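Local coordinates for HMG-CoA Lyase (Bacillus subtilis subsp. subtilis, PDB 1YDO), which belongs to the HMGL-like family and folds as a TIM barrel, a ring of parallel strands surrounded by helices, at residues T8-D16 and L37-T48; R71-P82 and G93-F101. All blocks are in the same frame, centred on the assembly; numbering follows the deposited sequence.

Contact 1. Residues T8-D16 and L37-T48; sequences TIKEVGPRD and LSRTGLSYIEIT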
loop_
_atom_site.group_PDB
_atom_site.type_symbol
_atom_site.label_atom_id
_atom_site.label_comp_id
_atom_site.label_asym_id
_atom_site.label_seq_id
_atom_site.Cartn_x
_atom_site.Cartn_y
_atom_site.Cartn_z
ATOM N N THR A 8 -1.570 9.839 16.719
ATOM C CA THR A 8 -1.655 8.675 17.584
ATOM C C THR A 8 -2.215 7.446 16.875
ATOM O O THR A 8 -3.325 7.468 16.348
ATOM C CB THR A 8 -2.512 8.977 18.817
ATOM O OG1 THR A 8 -3.423 10.035 18.509
ATOM C CG2 THR A 8 -1.629 9.402 19.981
ATOM N N ILE A 9 -1.424 6.372 16.869
ATOM C CA ILE A 9 -1.823 5.121 16.247
ATOM C C ILE A 9 -2.157 4.088 17.319
ATOM O O ILE A 9 -1.415 3.920 18.286
ATOM C CB ILE A 9 -0.713 4.520 15.372
ATOM C CG1 ILE A 9 0.397 4.007 16.248
ATOM C CG2 ILE A 9 -0.162 5.548 14.397
ATOM C CD1 ILE A 9 1.187 2.952 15.577
ATOM N N LYS A 10 -3.263 3.374 17.128
ATOM C CA LYS A 10 -3.699 2.361 18.082
ATOM C C LYS A 10 -3.516 0.928 17.575
ATOM O O LYS A 10 -3.972 0.580 16.496
ATOM C CB LYS A 10 -5.162 2.627 18.442
ATOM C CG LYS A 10 -5.372 4.048 18.954
ATOM C CD LYS A 10 -6.700 4.218 19.668
ATOM C CE LYS A 10 -6.780 5.576 20.339
ATOM N NZ LYS A 10 -8.075 5.740 21.050
ATOM N N GLU A 11 -2.840 0.107 18.368
ATOM C CA GLU A 11 -2.601 -1.285 18.015
ATOM C C GLU A 11 -3.810 -2.152 18.355
ATOM O O GLU A 11 -4.320 -2.084 19.471
ATOM C CB GLU A 11 -1.387 -1.813 18.780
ATOM C CG GLU A 11 -1.119 -3.283 18.543
ATOM C CD GLU A 11 -0.764 -3.584 17.093
ATOM O OE1 GLU A 11 -1.133 -4.676 16.610
ATOM O OE2 GLU A 11 -0.107 -2.741 16.440
ATOM N N VAL A 12 -4.277 -2.957 17.400
ATOM C CA VAL A 12 -5.416 -3.851 17.647
ATOM C C VAL A 12 -5.088 -5.271 17.203
ATOM O O VAL A 12 -5.985 -6.096 17.022
ATOM C CB VAL A 12 -6.709 -3.407 16.908
ATOM C CG1 VAL A 12 -7.172 -2.075 17.439
ATOM C CG2 VAL A 12 -6.473 -3.338 15.406
ATOM N N GLY A 13 -3.797 -5.547 17.043
ATOM C CA GLY A 13 -3.368 -6.859 16.606
ATOM C C GLY A 13 -3.733 -7.999 17.534
ATOM O O GLY A 13 -4.321 -9.012 17.110
ATOM N N PRO A 14 -3.395 -7.870 18.823
ATOM C CA PRO A 14 -3.719 -8.939 19.769
ATOM C C PRO A 14 -5.205 -9.253 19.814
ATOM O O PRO A 14 -5.615 -10.269 20.359
ATOM C CB PRO A 14 -3.185 -8.406 21.091
ATOM C CG PRO A 14 -3.265 -6.939 20.931
ATOM C CD PRO A 14 -2.799 -6.716 19.514
ATOM N N ARG A 15 -6.023 -8.395 19.227
ATOM C CA ARG A 15 -7.440 -8.663 19.254
ATOM C C ARG A 15 -7.981 -8.927 17.863
ATOM O O ARG A 15 -8.167 -10.090 17.483
ATOM C CB ARG A 15 -8.179 -7.506 19.907
ATOM C CG ARG A 15 -9.622 -7.813 20.201
ATOM C CD ARG A 15 -10.494 -6.777 19.533
ATOM N NE ARG A 15 -10.982 -7.191 18.220
ATOM C CZ ARG A 15 -11.396 -6.350 17.276
ATOM N NH1 ARG A 15 -11.372 -5.038 17.486
ATOM N NH2 ARG A 15 -11.855 -6.823 16.129
ATOM N N ASP A 16 -8.222 -7.859 17.098
ATOM C CA ASP A 16 -8.752 -7.976 15.727
ATOM C C ASP A 16 -7.840 -8.846 14.860
ATOM O O ASP A 16 -8.295 -9.482 13.909
ATOM C CB ASP A 16 -8.894 -6.592 15.080
ATOM C CG ASP A 16 -9.863 -6.593 13.896
ATOM O OD1 ASP A 16 -10.055 -5.529 13.270
ATOM O OD2 ASP A 16 -10.440 -7.664 13.593
ATOM N N LEU A 37 4.975 -5.485 22.776
ATOM C CA LEU A 37 4.213 -4.348 22.308
ATOM C C LEU A 37 4.155 -3.217 23.330
ATOM O O LEU A 37 4.453 -2.076 22.998
ATOM C CB LEU A 37 2.809 -4.798 21.934
ATOM C CG LEU A 37 2.568 -5.148 20.471
ATOM C CD1 LEU A 37 3.770 -5.818 19.836
ATOM C CD2 LEU A 37 1.359 -6.030 20.416
ATOM N N SER A 38 3.779 -3.538 24.570
ATOM C CA SER A 38 3.688 -2.545 25.646
ATOM C C SER A 38 4.923 -1.662 25.701
ATOM O O SER A 38 4.818 -0.447 25.833
ATOM C CB SER A 38 3.522 -3.230 27.001
ATOM O OG SER A 38 2.343 -4.016 27.051
ATOM N N ARG A 39 6.099 -2.264 25.615
ATOM C CA ARG A 39 7.312 -1.467 25.658
ATOM C C ARG A 39 7.863 -1.253 24.261
ATOM O O ARG A 39 9.042 -1.468 23.992
ATOM C CB ARG A 39 8.361 -2.130 26.562
ATOM C CG ARG A 39 8.819 -3.509 26.148
ATOM C CD ARG A 39 9.784 -4.069 27.200
ATOM N NE ARG A 39 9.113 -4.355 28.473
ATOM C CZ ARG A 39 8.439 -5.473 28.743
ATOM N NH1 ARG A 39 7.864 -5.625 29.929
ATOM N NH2 ARG A 39 8.358 -6.449 27.841
ATOM N N THR A 40 6.989 -0.811 23.370
ATOM C CA THR A 40 7.371 -0.567 21.997
ATOM C C THR A 40 7.275 0.930 21.695
ATOM O O THR A 40 7.958 1.462 20.816
ATOM C CB THR A 40 6.454 -1.354 21.059
ATOM O OG1 THR A 40 7.135 -1.595 19.827
ATOM C CG2 THR A 40 5.177 -0.582 20.786
ATOM N N GLY A 41 6.435 1.614 22.456
ATOM C CA GLY A 41 6.270 3.036 22.257
ATOM C C GLY A 41 4.802 3.313 22.052
ATOM O O GLY A 41 4.323 4.423 22.269
ATOM N N LEU A 42 4.079 2.292 21.617
ATOM C CA LEU A 42 2.645 2.432 21.414
ATOM C C LEU A 42 2.038 2.871 22.749
ATOM O O LEU A 42 2.543 2.512 23.807
ATOM C CB LEU A 42 2.049 1.090 20.980
ATOM C CG LEU A 42 2.274 0.652 19.536
ATOM C CD1 LEU A 42 1.987 -0.820 19.395
ATOM C CD2 LEU A 42 1.376 1.467 18.613
ATOM N N SER A 43 0.957 3.642 22.694
ATOM C CA SER A 43 0.297 4.127 23.900
ATOM C C SER A 43 -1.129 3.591 24.015
ATOM O O SER A 43 -1.899 4.056 24.851
ATOM C CB SER A 43 0.239 5.652 23.894
ATOM O OG SER A 43 -0.669 6.112 22.928
ATOM N N TYR A 44 -1.485 2.627 23.172
ATOM C CA TYR A 44 -2.824 2.059 23.191
ATOM C C TYR A 44 -2.787 0.667 22.587
ATOM O O TYR A 44 -2.233 0.476 21.513
ATOM C CB TYR A 44 -3.757 2.958 22.400
ATOM C CG TYR A 44 -5.191 2.523 22.419
ATOM C CD1 TYR A 44 -5.633 1.478 21.613
ATOM C CD2 TYR A 44 -6.127 3.205 23.195
ATOM C CE1 TYR A 44 -6.977 1.125 21.571
ATOM C CE2 TYR A 44 -7.472 2.863 23.159
ATOM C CZ TYR A 44 -7.894 1.823 22.337
ATOM O OH TYR A 44 -9.233 1.509 22.248
ATOM N N ILE A 45 -3.379 -0.306 23.276
ATOM C CA ILE A 45 -3.369 -1.679 22.798
ATOM C C ILE A 45 -4.612 -2.462 23.191
ATOM O O ILE A 45 -4.860 -2.641 24.376
ATOM C CB ILE A 45 -2.200 -2.444 23.394
ATOM C CG1 ILE A 45 -0.890 -1.719 23.140
ATOM C CG2 ILE A 45 -2.174 -3.836 22.826
ATOM C CD1 ILE A 45 0.304 -2.479 23.675
ATOM N N GLU A 46 -5.393 -2.935 22.223
ATOM C CA GLU A 46 -6.549 -3.745 22.583
ATOM C C GLU A 46 -6.036 -5.147 22.887
ATOM O O GLU A 46 -5.914 -5.967 21.985
ATOM C CB GLU A 46 -7.533 -3.840 21.444
ATOM C CG GLU A 46 -8.241 -2.570 21.164
ATOM C CD GLU A 46 -9.497 -2.793 20.333
ATOM O OE1 GLU A 46 -10.118 -1.792 19.900
ATOM O OE2 GLU A 46 -9.867 -3.969 20.113
ATOM N N ILE A 47 -5.740 -5.427 24.150
ATOM C CA ILE A 47 -5.214 -6.729 24.523
ATOM C C ILE A 47 -6.089 -7.917 24.150
ATOM O O ILE A 47 -5.571 -8.985 23.835
ATOM C CB ILE A 47 -4.945 -6.793 26.021
ATOM C CG1 ILE A 47 -6.245 -6.545 26.784
ATOM C CG2 ILE A 47 -3.905 -5.759 26.408
ATOM C CD1 ILE A 47 -6.111 -6.730 28.276
ATOM N N THR A 48 -7.406 -7.747 24.178
ATOM C CA THR A 48 -8.296 -8.860 23.851
ATOM C C THR A 48 -9.753 -8.444 23.716
ATOM O O THR A 48 -10.089 -7.262 23.824
ATOM C CB THR A 48 -8.251 -9.929 24.932
ATOM O OG1 THR A 48 -9.132 -11.006 24.588
ATOM C CG2 THR A 48 -8.698 -9.333 26.261
HETATM O O HOH W 1 0.942 5.140 20.028
#

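Contact 2. Residues R71-P82 and G93-F101; sequences REKGVTYAALVP and GGINEACVF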
loop_
_atom_site.group_PDB
_atom_site.type_symbol
_atom_site.label_atom_id
_atom_site.label_comp_id
_atom_site.label_asym_id
_atom_site.label_seq_id
_atom_site.Cartn_x
_atom_site.Cartn_y
_atom_site.Cartn_z
ATOM N N ARG A 71 1.555 -4.577 31.549
ATOM C CA ARG A 71 0.847 -3.332 31.816
ATOM C C ARG A 71 1.819 -2.200 32.173
ATOM O O ARG A 71 2.160 -1.993 33.335
ATOM C CB ARG A 71 -0.165 -3.560 32.944
ATOM C CG ARG A 71 -1.233 -2.508 32.987
ATOM C CD ARG A 71 -2.551 -3.054 33.482
ATOM N NE ARG A 71 -3.082 -4.141 32.664
ATOM C CZ ARG A 71 -4.377 -4.446 32.596
ATOM N NH1 ARG A 71 -4.800 -5.444 31.838
ATOM N NH2 ARG A 71 -5.258 -3.725 33.270
ATOM N N GLU A 72 2.258 -1.478 31.148
ATOM C CA GLU A 72 3.194 -0.374 31.300
ATOM C C GLU A 72 2.466 0.940 31.512
ATOM O O GLU A 72 1.281 1.071 31.179
ATOM C CB GLU A 72 4.057 -0.253 30.049
ATOM C CG GLU A 72 4.746 -1.554 29.654
ATOM C CD GLU A 72 6.051 -1.780 30.391
ATOM O OE1 GLU A 72 6.474 -2.961 30.525
ATOM O OE2 GLU A 72 6.664 -0.770 30.817
ATOM N N LYS A 73 3.190 1.919 32.045
ATOM C CA LYS A 73 2.630 3.239 32.304
ATOM C C LYS A 73 2.549 4.082 31.034
ATOM O O LYS A 73 3.415 4.017 30.162
ATOM C CB LYS A 73 3.463 3.955 33.374
ATOM C CG LYS A 73 4.877 3.422 33.531
ATOM C CD LYS A 73 5.675 3.565 32.244
ATOM C CE LYS A 73 6.846 2.599 32.212
ATOM N NZ LYS A 73 6.363 1.194 32.289
ATOM N N GLY A 74 1.490 4.869 30.947
ATOM C CA GLY A 74 1.288 5.709 29.788
ATOM C C GLY A 74 0.661 4.906 28.663
ATOM O O GLY A 74 0.429 5.429 27.570
ATOM N N VAL A 75 0.382 3.632 28.935
ATOM C CA VAL A 75 -0.213 2.755 27.947
ATOM C C VAL A 75 -1.661 2.531 28.278
ATOM O O VAL A 75 -1.998 2.251 29.415
ATOM C CB VAL A 75 0.486 1.399 27.917
ATOM C CG1 VAL A 75 -0.099 0.551 26.795
ATOM C CG2 VAL A 75 1.978 1.581 27.712
ATOM N N THR A 76 -2.523 2.658 27.280
ATOM C CA THR A 76 -3.946 2.460 27.500
ATOM C C THR A 76 -4.318 1.064 26.999
ATOM O O THR A 76 -4.304 0.810 25.800
ATOM C CB THR A 76 -4.773 3.522 26.744
ATOM O OG1 THR A 76 -4.287 4.826 27.079
ATOM C CG2 THR A 76 -6.234 3.442 27.131
ATOM N N TYR A 77 -4.637 0.155 27.918
ATOM C CA TYR A 77 -5.023 -1.204 27.551
ATOM C C TYR A 77 -6.540 -1.295 27.422
ATOM O O TYR A 77 -7.282 -1.101 28.385
ATOM C CB TYR A 77 -4.497 -2.195 28.591
ATOM C CG TYR A 77 -2.980 -2.242 28.652
ATOM C CD1 TYR A 77 -2.258 -3.124 27.852
ATOM C CD2 TYR A 77 -2.273 -1.358 29.463
ATOM C CE1 TYR A 77 -0.863 -3.123 27.850
ATOM C CE2 TYR A 77 -0.883 -1.341 29.476
ATOM C CZ TYR A 77 -0.181 -2.224 28.665
ATOM O OH TYR A 77 1.184 -2.180 28.654
ATOM N N ALA A 78 -6.995 -1.581 26.208
ATOM C CA ALA A 78 -8.421 -1.664 25.935
ATOM C C ALA A 78 -8.839 -3.065 25.513
ATOM O O ALA A 78 -8.008 -3.891 25.134
ATOM C CB ALA A 78 -8.807 -0.646 24.846
ATOM N N ALA A 79 -10.137 -3.323 25.576
ATOM C CA ALA A 79 -10.673 -4.611 25.178
ATOM C C ALA A 79 -12.040 -4.408 24.553
ATOM O O ALA A 79 -12.740 -3.440 24.844
ATOM C CB ALA A 79 -10.781 -5.502 26.367
ATOM N N LEU A 80 -12.416 -5.319 23.679
ATOM C CA LEU A 80 -13.700 -5.209 23.050
ATOM C C LEU A 80 -14.753 -5.658 24.057
ATOM O O LEU A 80 -14.593 -6.691 24.693
ATOM C CB LEU A 80 -13.753 -6.107 21.829
ATOM C CG LEU A 80 -14.790 -5.661 20.795
ATOM C CD1 LEU A 80 -14.340 -4.358 20.165
ATOM C CD2 LEU A 80 -14.933 -6.730 19.751
ATOM N N VAL A 81 -15.825 -4.884 24.216
ATOM C CA VAL A 81 -16.883 -5.260 25.147
ATOM C C VAL A 81 -18.216 -5.333 24.432
ATOM O O VAL A 81 -18.755 -4.328 24.006
ATOM C CB VAL A 81 -16.982 -4.266 26.308
ATOM C CG1 VAL A 81 -18.127 -4.670 27.267
ATOM C CG2 VAL A 81 -15.669 -4.230 27.056
ATOM N N PRO A 82 -18.780 -6.539 24.331
ATOM C CA PRO A 82 -20.056 -6.770 23.657
ATOM C C PRO A 82 -21.290 -6.272 24.380
ATOM O O PRO A 82 -22.248 -5.836 23.744
ATOM C CB PRO A 82 -20.069 -8.279 23.481
ATOM C CG PRO A 82 -19.456 -8.731 24.792
ATOM C CD PRO A 82 -18.288 -7.782 24.959
ATOM N N GLY A 93 -10.732 -7.773 34.544
ATOM C CA GLY A 93 -9.465 -7.892 33.837
ATOM C C GLY A 93 -8.560 -6.683 34.032
ATOM O O GLY A 93 -7.341 -6.767 33.858
ATOM N N GLY A 94 -9.161 -5.550 34.382
ATOM C CA GLY A 94 -8.387 -4.341 34.602
ATOM C C GLY A 94 -8.320 -3.425 33.401
ATOM O O GLY A 94 -7.606 -2.424 33.427
ATOM N N ILE A 95 -9.067 -3.759 32.354
ATOM C CA ILE A 95 -9.077 -2.948 31.144
ATOM C C ILE A 95 -9.330 -1.484 31.445
ATOM O O ILE A 95 -10.248 -1.162 32.190
ATOM C CB ILE A 95 -10.143 -3.436 30.143
ATOM C CG1 ILE A 95 -9.620 -4.656 29.401
ATOM C CG2 ILE A 95 -10.458 -2.355 29.130
ATOM C CD1 ILE A 95 -9.281 -5.813 30.306
ATOM N N ASN A 96 -8.513 -0.606 30.865
ATOM C CA ASN A 96 -8.662 0.826 31.071
ATOM C C ASN A 96 -9.789 1.361 30.189
ATOM O O ASN A 96 -10.610 2.167 30.630
ATOM C CB ASN A 96 -7.377 1.562 30.714
ATOM C CG ASN A 96 -6.166 0.961 31.370
ATOM O OD1 ASN A 96 -6.128 0.809 32.581
ATOM N ND2 ASN A 96 -5.167 0.604 30.572
ATOM N N GLU A 97 -9.830 0.921 28.935
ATOM C CA GLU A 97 -10.860 1.398 28.024
ATOM C C GLU A 97 -11.655 0.278 27.370
ATOM O O GLU A 97 -11.108 -0.726 26.929
ATOM C CB GLU A 97 -10.238 2.311 26.946
ATOM C CG GLU A 97 -11.199 2.705 25.814
ATOM C CD GLU A 97 -10.764 3.943 25.039
ATOM O OE1 GLU A 97 -10.850 5.063 25.599
ATOM O OE2 GLU A 97 -10.348 3.798 23.868
ATOM N N ALA A 98 -12.963 0.472 27.321
ATOM C CA ALA A 98 -13.845 -0.499 26.724
ATOM C C ALA A 98 -14.256 -0.008 25.353
ATOM O O ALA A 98 -14.567 1.162 25.183
ATOM C CB ALA A 98 -15.066 -0.680 27.600
ATOM N N CYS A 99 -14.265 -0.891 24.367
ATOM C CA CYS A 99 -14.652 -0.472 23.027
ATOM C C CYS A 99 -15.916 -1.163 22.585
ATOM O O CYS A 99 -15.901 -2.359 22.306
ATOM C CB CYS A 99 -13.553 -0.819 22.030
ATOM S SG CYS A 99 -11.871 -0.429 22.557
ATOM N N VAL A 100 -17.014 -0.437 22.519
ATOM C CA VAL A 100 -18.228 -1.073 22.052
ATOM C C VAL A 100 -18.171 -1.137 20.526
ATOM O O VAL A 100 -17.260 -0.575 19.913
ATOM C CB VAL A 100 -19.459 -0.290 22.474
ATOM C CG1 VAL A 100 -19.619 -0.386 23.981
ATOM C CG2 VAL A 100 -19.332 1.162 22.020
ATOM N N PHE A 101 -19.132 -1.813 19.906
ATOM C CA PHE A 101 -19.130 -1.919 18.461
ATOM C C PHE A 101 -20.481 -2.256 17.884
ATOM O O PHE A 101 -21.359 -2.781 18.567
ATOM C CB PHE A 101 -18.145 -2.988 17.994
ATOM C CG PHE A 101 -18.390 -4.338 18.590
ATOM C CD1 PHE A 101 -17.941 -4.630 19.874
ATOM C CD2 PHE A 101 -19.100 -5.308 17.892
ATOM C CE1 PHE A 101 -18.200 -5.872 20.464
ATOM C CE2 PHE A 101 -19.368 -6.557 18.471
ATOM C CZ PHE A 101 -18.919 -6.836 19.757
#

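Contact 1. Residues T8-D16 and L37-T48
The side chain of K10 lies across the ring of Y44, inside a TIM barrel whose first two strands, 8-11 and 44-48, run side by side here. The axes of the two strand segments come within 5.0 Å and differ by 16° in direction, so the pair is parallel. Its registration rests on E11, bridged to I45: its N bonds to Y44 O, and its O takes the N-H of E46 at 3.1 Å.

K10 CD sits over the middle of the aromatic face, 3.4 Å from the Y44 ring centroid. Because the lysine chain is extended beyond CG, NZ passes the centre and ends in an off-centre cation-pi contact, with E173 as its salt-bridge partner. The Y44 hydroxyl bonds to E97.

The other side of strand 8-11 is filled by the fork of L42. One branch, CD1, packs 3.6 Å from E11 CB, while CD2 crosses the end of I9, 3.4 Å from I9 CD1. The bend in the E11 chain (chi2 64°) brings OE1 back to G13 N; A234 N also bonds to OE1, and T252 takes OE2.

Past the strand, P14 presents its ring to I45, with P14 CG 3.8 Å from I45 CG2. V12 CG1 rests against the carboxylate of E46; the extended side chain of E46 runs alongside V12 and R15. R15 joins E46 and D16 in one salt-bridge network: NH2 pairs with D16 OD2, while R15 NH1 meets E46 OE2 on the syn side, somewhat out of the carboxylate plane, at 3.2 Å and nearly straight at 167°.

Contact 2. Residues R71-P82 and G93-F101
The carbonyl oxygen Y77 O is gripped by two successive amides at the start of a parallel strand pair, the two strands of a beta-alpha-beta unit in the TIM barrel. N96 N reaches Y77 O at 2.8 Å, almost in line with the carbonyl bond, whereas E97 N approaches Y77 O from above the carbonyl plane at 3.3 Å. Strands 76-80 and 97-101 continue from there, their segment axes 31° apart, and helix 84-93 makes the connection between them. Further along, C99 is held through both backbone polar atoms: its N donates to A79 O at 3.0 Å, and its O accepts from V81 N.

Side chains alternate between the faces of the sheet. A78, L80, E97 and C99 share one face, where A78 CB lies 3.8 Å from C99 SG; Y44, E46 and R139 of the neighbouring strands pack against this layer. E97 OE1 is hydrogen-bonded to T137. A79 and A98 lie on the other face; A79 CB touches I95 CG1 at 3.4 Å, and A98 CB touches V81 CG2 at 3.6 Å.

F101 closes the far end. Its CG lies between the backbone N and the carbonyl carbon (chi1 56°), which places the ring beside L80 and P82, at the end of strand 76-80; it crosses L80 at about a right angle, with L80 CG 3.4 Å from F101 CE1, and its CZ reaches P82 CB. At the near end R71 NH2 makes a weak bond to G94 O. V75 CG1 lies on one face of the Y77 ring, toward its rim. The Y77 hydroxyl, also bonded to S38, accepts the N-H of E72, the first residue of the type II turn E72-V75: E72 N donates to Y77 OH at 2.8 Å and 174°.

Contact 1 closes before contact 2 opens along the chain, and their centres lie about 10 Å apart in the same barrel wall. Contact 1 pairs strand 8-11 with 44-49; contact 2 pairs strand 76-80 with 97-103. Because 44-49 and 76-80 are themselves neighbours, the two contacts together make four consecutive strands of the barrel. The seam between them is direct: S43 O lies 2.9 Å from T76 N, a probable hydrogen bond. Side chains cross the seam too, with Y44 OH packed 3.3 Å from C99 SG. Strands 8-11 and 44-49 stand at the two ends of the sheet order, so their pairing in contact 1 closes the barrel, while contact 2 continues its wall.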